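Local coordinates for protein SusD homolog (Bacteroides thetaiotaomicron VPI-5482, PDB 3IHV) that probably binds glycans at the cell surface, as an outer-membrane protein of the SusD family, at residues Ala120-Gly125 / Leu171-Ile176; Leu337-Ala342 / Glu347-Lys352. All coordinates share one frame; numbering follows the deposited sequence.

Contact 1. Residues Ala120-Gly125 / Leu171-Ile176; sequences ARALRG and LYACDI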
loop_
_atom_site.group_PDB
_atom_site.type_symbol
_atom_site.label_atom_id
_atom_site.label_comp_id
_atom_site.label_asym_id
_atom_site.label_seq_id
_atom_site.Cartn_x
_atom_site.Cartn_y
_atom_site.Cartn_z
ATOM N N ALA A 120 8.917 -9.403 -14.518
ATOM C CA ALA A 120 8.721 -10.562 -13.639
ATOM C C ALA A 120 9.616 -10.492 -12.434
ATOM O O ALA A 120 9.201 -10.872 -11.322
ATOM C CB ALA A 120 8.938 -11.897 -14.429
ATOM N N ARG A 121 10.856 -10.066 -12.630
ATOM C CA ARG A 121 11.797 -9.931 -11.540
ATOM C C ARG A 121 11.350 -8.813 -10.596
ATOM O O ARG A 121 11.529 -8.956 -9.379
ATOM C CB ARG A 121 13.233 -9.686 -12.041
ATOM C CG ARG A 121 13.842 -10.875 -12.748
ATOM C CD ARG A 121 15.357 -10.751 -12.958
ATOM N NE ARG A 121 16.093 -10.830 -11.693
ATOM C CZ ARG A 121 17.425 -10.863 -11.582
ATOM N NH1 ARG A 121 18.203 -10.804 -12.650
ATOM N NH2 ARG A 121 17.982 -10.939 -10.391
ATOM N N ALA A 122 10.816 -7.714 -11.139
ATOM C CA ALA A 122 10.310 -6.622 -10.298
ATOM C C ALA A 122 9.144 -7.126 -9.439
ATOM O O ALA A 122 9.080 -6.838 -8.250
ATOM C CB ALA A 122 9.898 -5.398 -11.142
ATOM N N LEU A 123 8.245 -7.898 -10.035
ATOM C CA LEU A 123 7.114 -8.475 -9.307
ATOM C C LEU A 123 7.630 -9.409 -8.217
ATOM O O LEU A 123 7.172 -9.355 -7.069
ATOM C CB LEU A 123 6.197 -9.198 -10.262
ATOM C CG LEU A 123 5.234 -8.306 -11.082
ATOM C CD1 LEU A 123 4.714 -9.055 -12.295
ATOM C CD2 LEU A 123 4.099 -7.721 -10.211
ATOM N N ARG A 124 8.575 -10.273 -8.571
ATOM C CA ARG A 124 9.156 -11.188 -7.591
ATOM C C ARG A 124 9.798 -10.428 -6.403
ATOM O O ARG A 124 9.597 -10.768 -5.225
ATOM C CB ARG A 124 10.145 -12.126 -8.265
ATOM C CG ARG A 124 10.691 -13.182 -7.313
ATOM C CD ARG A 124 11.482 -14.270 -8.034
ATOM N NE ARG A 124 12.704 -13.740 -8.612
ATOM C CZ ARG A 124 13.533 -14.419 -9.385
ATOM N NH1 ARG A 124 13.276 -15.678 -9.715
ATOM N NH2 ARG A 124 14.633 -13.848 -9.844
ATOM N N GLY A 125 10.477 -9.333 -6.711
ATOM C CA GLY A 125 11.058 -8.460 -5.672
ATOM C C GLY A 125 9.971 -7.861 -4.780
ATOM O O GLY A 125 10.111 -7.823 -3.552
ATOM N N LEU A 171 17.351 -4.264 -9.085
ATOM C CA LEU A 171 18.468 -3.665 -9.825
ATOM C C LEU A 171 18.428 -4.070 -11.300
ATOM O O LEU A 171 18.668 -3.216 -12.177
ATOM C CB LEU A 171 19.848 -3.973 -9.209
ATOM C CG LEU A 171 20.209 -3.229 -7.936
ATOM C CD1 LEU A 171 21.552 -3.799 -7.350
ATOM C CD2 LEU A 171 20.329 -1.721 -8.214
ATOM N N TYR A 172 18.136 -5.340 -11.590
ATOM C CA TYR A 172 17.977 -5.751 -12.978
ATOM C C TYR A 172 16.826 -4.969 -13.658
ATOM O O TYR A 172 16.991 -4.483 -14.762
ATOM C CB TYR A 172 17.690 -7.252 -13.075
ATOM C CG TYR A 172 17.556 -7.769 -14.486
ATOM C CD1 TYR A 172 16.349 -7.693 -15.168
ATOM C CD2 TYR A 172 18.633 -8.382 -15.127
ATOM C CE1 TYR A 172 16.212 -8.204 -16.466
ATOM C CE2 TYR A 172 18.506 -8.885 -16.433
ATOM C CZ TYR A 172 17.294 -8.802 -17.078
ATOM O OH TYR A 172 17.176 -9.284 -18.339
ATOM N N ALA A 173 15.686 -4.816 -12.981
ATOM C CA ALA A 173 14.529 -4.090 -13.561
ATOM C C ALA A 173 14.882 -2.608 -13.782
ATOM O O ALA A 173 14.514 -2.042 -14.807
ATOM C CB ALA A 173 13.264 -4.277 -12.692
ATOM N N CYS A 174 15.638 -2.010 -12.863
ATOM C CA CYS A 174 16.113 -0.642 -13.046
ATOM C C CYS A 174 16.995 -0.529 -14.290
ATOM O O CYS A 174 16.926 0.464 -15.012
ATOM C CB CYS A 174 16.929 -0.147 -11.847
ATOM S SG CYS A 174 15.929 0.103 -10.333
ATOM N N ASP A 175 17.841 -1.525 -14.516
ATOM C CA ASP A 175 18.782 -1.490 -15.643
ATOM C C ASP A 175 18.065 -1.694 -16.970
ATOM O O ASP A 175 18.372 -1.029 -17.969
ATOM C CB ASP A 175 19.837 -2.607 -15.523
ATOM C CG ASP A 175 20.845 -2.392 -14.397
ATOM O OD1 ASP A 175 20.940 -1.274 -13.883
ATOM O OD2 ASP A 175 21.547 -3.365 -14.047
ATOM N N ILE A 176 17.137 -2.639 -17.006
ATOM C CA ILE A 176 16.526 -3.046 -18.279
ATOM C C ILE A 176 15.279 -2.262 -18.729
ATOM O O ILE A 176 15.158 -1.957 -19.896
ATOM C CB ILE A 176 16.251 -4.577 -18.266
ATOM C CG1 ILE A 176 17.523 -5.345 -18.650
ATOM C CG2 ILE A 176 15.170 -4.993 -19.301
ATOM C CD1 ILE A 176 18.733 -5.158 -17.808
#
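Ala-122 and Ala-173 meet methyl to methyl, CB to CB at 3.9 Å, and so illustrate how small residues let two helices come close. Their CA atoms lie only 5.9 Å apart, and the two helical segments run roughly antiparallel. This is the tight half of the contact: both alanines are buried, Phe-193 touches Ala-122, and Ala-198 of helix 195-210 touches Ala-173.

The more open half belongs to Arg-121 and Tyr-172, both partly exposed, whose long side chains cross at about a right angle. The CD of Arg-121 sits over one face of the phenol ring, 4.3 Å from the centroid of Tyr-172, in a CH-pi contact. CD1 of Ile-176 lies over the opposite face, so the ring is sandwiched between the two. A bend at chi3 (69°) then turns the guanidinium toward the CB end of Tyr-172, its plane 30° from that of the ring, with NH1 of Arg-121 3.5 Å from CD2 of Tyr-172 and CB of Tyr-172 over one of its faces. No hydrogen bond joins the two segments; NE of Arg-121 instead forms a salt bridge with Asp-169, earlier on helix 159-176, whose OD1 also takes Arg-124. Helices 107-135 and 159-176 thus pack as antiparallel neighbours in the mainly helical part of this SusD-family protein, consistent with its kinship to TPR proteins.

Contact 2. Residues Leu337-Ala342 / Glu347-Lys352; sequences LWVAGA and ESAAEK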
loop_
_atom_site.group_PDB
_atom_site.type_symbol
_atom_site.label_atom_id
_atom_site.label_comp_id
_atom_site.label_asym_id
_atom_site.label_seq_id
_atom_site.Cartn_x
_atom_site.Cartn_y
_atom_site.Cartn_z
ATOM N N LEU A 337 -23.634 14.662 7.232
ATOM C CA LEU A 337 -22.486 14.608 8.153
ATOM C C LEU A 337 -22.689 13.493 9.170
ATOM O O LEU A 337 -23.790 13.294 9.654
ATOM C CB LEU A 337 -22.326 15.911 8.917
ATOM C CG LEU A 337 -21.930 17.096 8.071
ATOM C CD1 LEU A 337 -22.114 18.370 8.914
ATOM C CD2 LEU A 337 -20.482 16.924 7.494
ATOM N N TRP A 338 -21.607 12.810 9.510
ATOM C CA TRP A 338 -21.638 11.763 10.524
ATOM C C TRP A 338 -22.200 12.254 11.855
ATOM O O TRP A 338 -22.942 11.527 12.522
ATOM C CB TRP A 338 -20.226 11.153 10.723
ATOM C CG TRP A 338 -19.962 9.995 9.848
ATOM C CD1 TRP A 338 -19.168 9.942 8.764
ATOM C CD2 TRP A 338 -20.567 8.708 9.968
ATOM N NE1 TRP A 338 -19.179 8.678 8.231
ATOM C CE2 TRP A 338 -20.049 7.909 8.949
ATOM C CE3 TRP A 338 -21.460 8.152 10.878
ATOM C CZ2 TRP A 338 -20.414 6.576 8.792
ATOM C CZ3 TRP A 338 -21.813 6.845 10.728
ATOM C CH2 TRP A 338 -21.316 6.083 9.687
ATOM N N VAL A 339 -21.925 13.502 12.224
ATOM C CA VAL A 339 -22.404 14.016 13.490
ATOM C C VAL A 339 -23.870 14.414 13.520
ATOM O O VAL A 339 -24.386 14.671 14.604
ATOM C CB VAL A 339 -21.601 15.220 13.950
ATOM C CG1 VAL A 339 -20.152 14.815 14.077
ATOM C CG2 VAL A 339 -21.781 16.396 12.962
ATOM N N ALA A 340 -24.540 14.443 12.368
ATOM C CA ALA A 340 -25.943 14.885 12.314
ATOM C C ALA A 340 -26.834 13.876 13.000
ATOM O O ALA A 340 -26.880 12.701 12.616
ATOM C CB ALA A 340 -26.403 15.125 10.855
ATOM N N GLY A 341 -27.458 14.317 14.083
ATOM C CA GLY A 341 -28.407 13.518 14.825
ATOM C C GLY A 341 -29.800 13.773 14.271
ATOM O O GLY A 341 -29.999 14.595 13.386
ATOM N N ALA A 342 -30.757 13.041 14.814
ATOM C CA ALA A 342 -32.132 13.129 14.380
ATOM C C ALA A 342 -32.658 14.569 14.437
ATOM O O ALA A 342 -33.333 15.005 13.518
ATOM C CB ALA A 342 -32.998 12.195 15.227
ATOM N N GLU A 347 -27.031 23.495 9.798
ATOM C CA GLU A 347 -26.232 24.460 10.568
ATOM C C GLU A 347 -25.790 23.877 11.932
ATOM O O GLU A 347 -24.625 23.991 12.285
ATOM C CB GLU A 347 -26.969 25.796 10.753
ATOM N N SER A 348 -26.689 23.201 12.644
ATOM C CA SER A 348 -26.322 22.624 13.945
ATOM C C SER A 348 -25.306 21.506 13.771
ATOM O O SER A 348 -24.337 21.416 14.553
ATOM C CB SER A 348 -27.554 22.167 14.758
ATOM O OG SER A 348 -28.185 21.017 14.217
ATOM N N ALA A 349 -25.477 20.675 12.732
ATOM C CA ALA A 349 -24.553 19.593 12.471
ATOM C C ALA A 349 -23.188 20.163 12.109
ATOM O O ALA A 349 -22.149 19.691 12.572
ATOM C CB ALA A 349 -25.076 18.703 11.349
ATOM N N ALA A 350 -23.174 21.185 11.260
ATOM C CA ALA A 350 -21.898 21.834 10.900
ATOM C C ALA A 350 -21.150 22.365 12.161
ATOM O O ALA A 350 -19.946 22.200 12.269
ATOM C CB ALA A 350 -22.141 22.961 9.918
ATOM N N GLU A 351 -21.885 22.987 13.084
ATOM C CA GLU A 351 -21.314 23.532 14.326
ATOM C C GLU A 351 -20.742 22.411 15.204
ATOM O O GLU A 351 -19.638 22.513 15.755
ATOM C CB GLU A 351 -22.386 24.308 15.103
ATOM C CG GLU A 351 -21.835 25.035 16.332
ATOM C CD GLU A 351 -22.925 25.680 17.186
ATOM O OE1 GLU A 351 -24.034 25.100 17.297
ATOM O OE2 GLU A 351 -22.655 26.750 17.785
ATOM N N LYS A 352 -21.501 21.333 15.335
ATOM C CA LYS A 352 -21.002 20.181 16.081
ATOM C C LYS A 352 -19.757 19.621 15.424
ATOM O O LYS A 352 -18.783 19.270 16.117
ATOM C CB LYS A 352 -22.049 19.072 16.142
ATOM C CG LYS A 352 -23.208 19.326 17.078
ATOM C CD LYS A 352 -24.154 18.127 17.058
ATOM C CE LYS A 352 -25.372 18.344 17.881
ATOM N NZ LYS A 352 -26.252 17.141 17.775
#
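In Leu-337, CG stands anti to the carbonyl carbon, beside the backbone N (chi1 -67°), which sends CD1 to helix 346-354, while in Val-339 a chi1 of -59° sets CG2 between the backbone N and the carbonyl carbon, directed at the same helix. Both residues belong to a type I beta turn, Leu-337 to Ala-340, which ends the edge strand 335-337 and leads, by a short loop, into that helix: a compact strand-turn-helix connection.

Ala-349 is the focus on the helical side. Its CB is touched from two directions, by CD1 of Leu-337 at 3.8 Å and by the CB of Ala-340, also at 3.8 Å. CD1 of Leu-337 also lies against the helix backbone, 3.8 Å from N of Ala-350. The side-chain meetings are apolar, and no hydrogen bond crosses. Polar ties come instead from the linking loop, where one oxygen of Asp-344, OD2, takes both the backbone N of Gly-341 and the ammonium of Lys-352, whose chain runs extended beyond CG. That carboxylate thus ties the loop to the far end of 347-352. Between these parts Val-339 CG2 packs beside Lys-352 CB and comes within 3.3 Å of the carbonyl O of Ala-349.

Overall arrangement
The two contacts illustrate how far apart independent packing solutions can lie in one chain. Contact 2 comes later in the sequence and lies across the molecule from contact 1, in the SusD family region rather than the N-terminal one; their centres are 51 Å apart, their nearest atoms about 34 Å. The centre of contact 1 lies about 19 Å from the centre of the chain, that of contact 2 about 33 Å. Neither includes a residue of the two sodium sites, formed by Phe-265, Asn-389 and Asn-391 and by Gly-491, Tyr-492 and Trp-494. Contact 1 joins two long helices distant in sequence, whereas contact 2 folds a short local segment back on itself at the periphery.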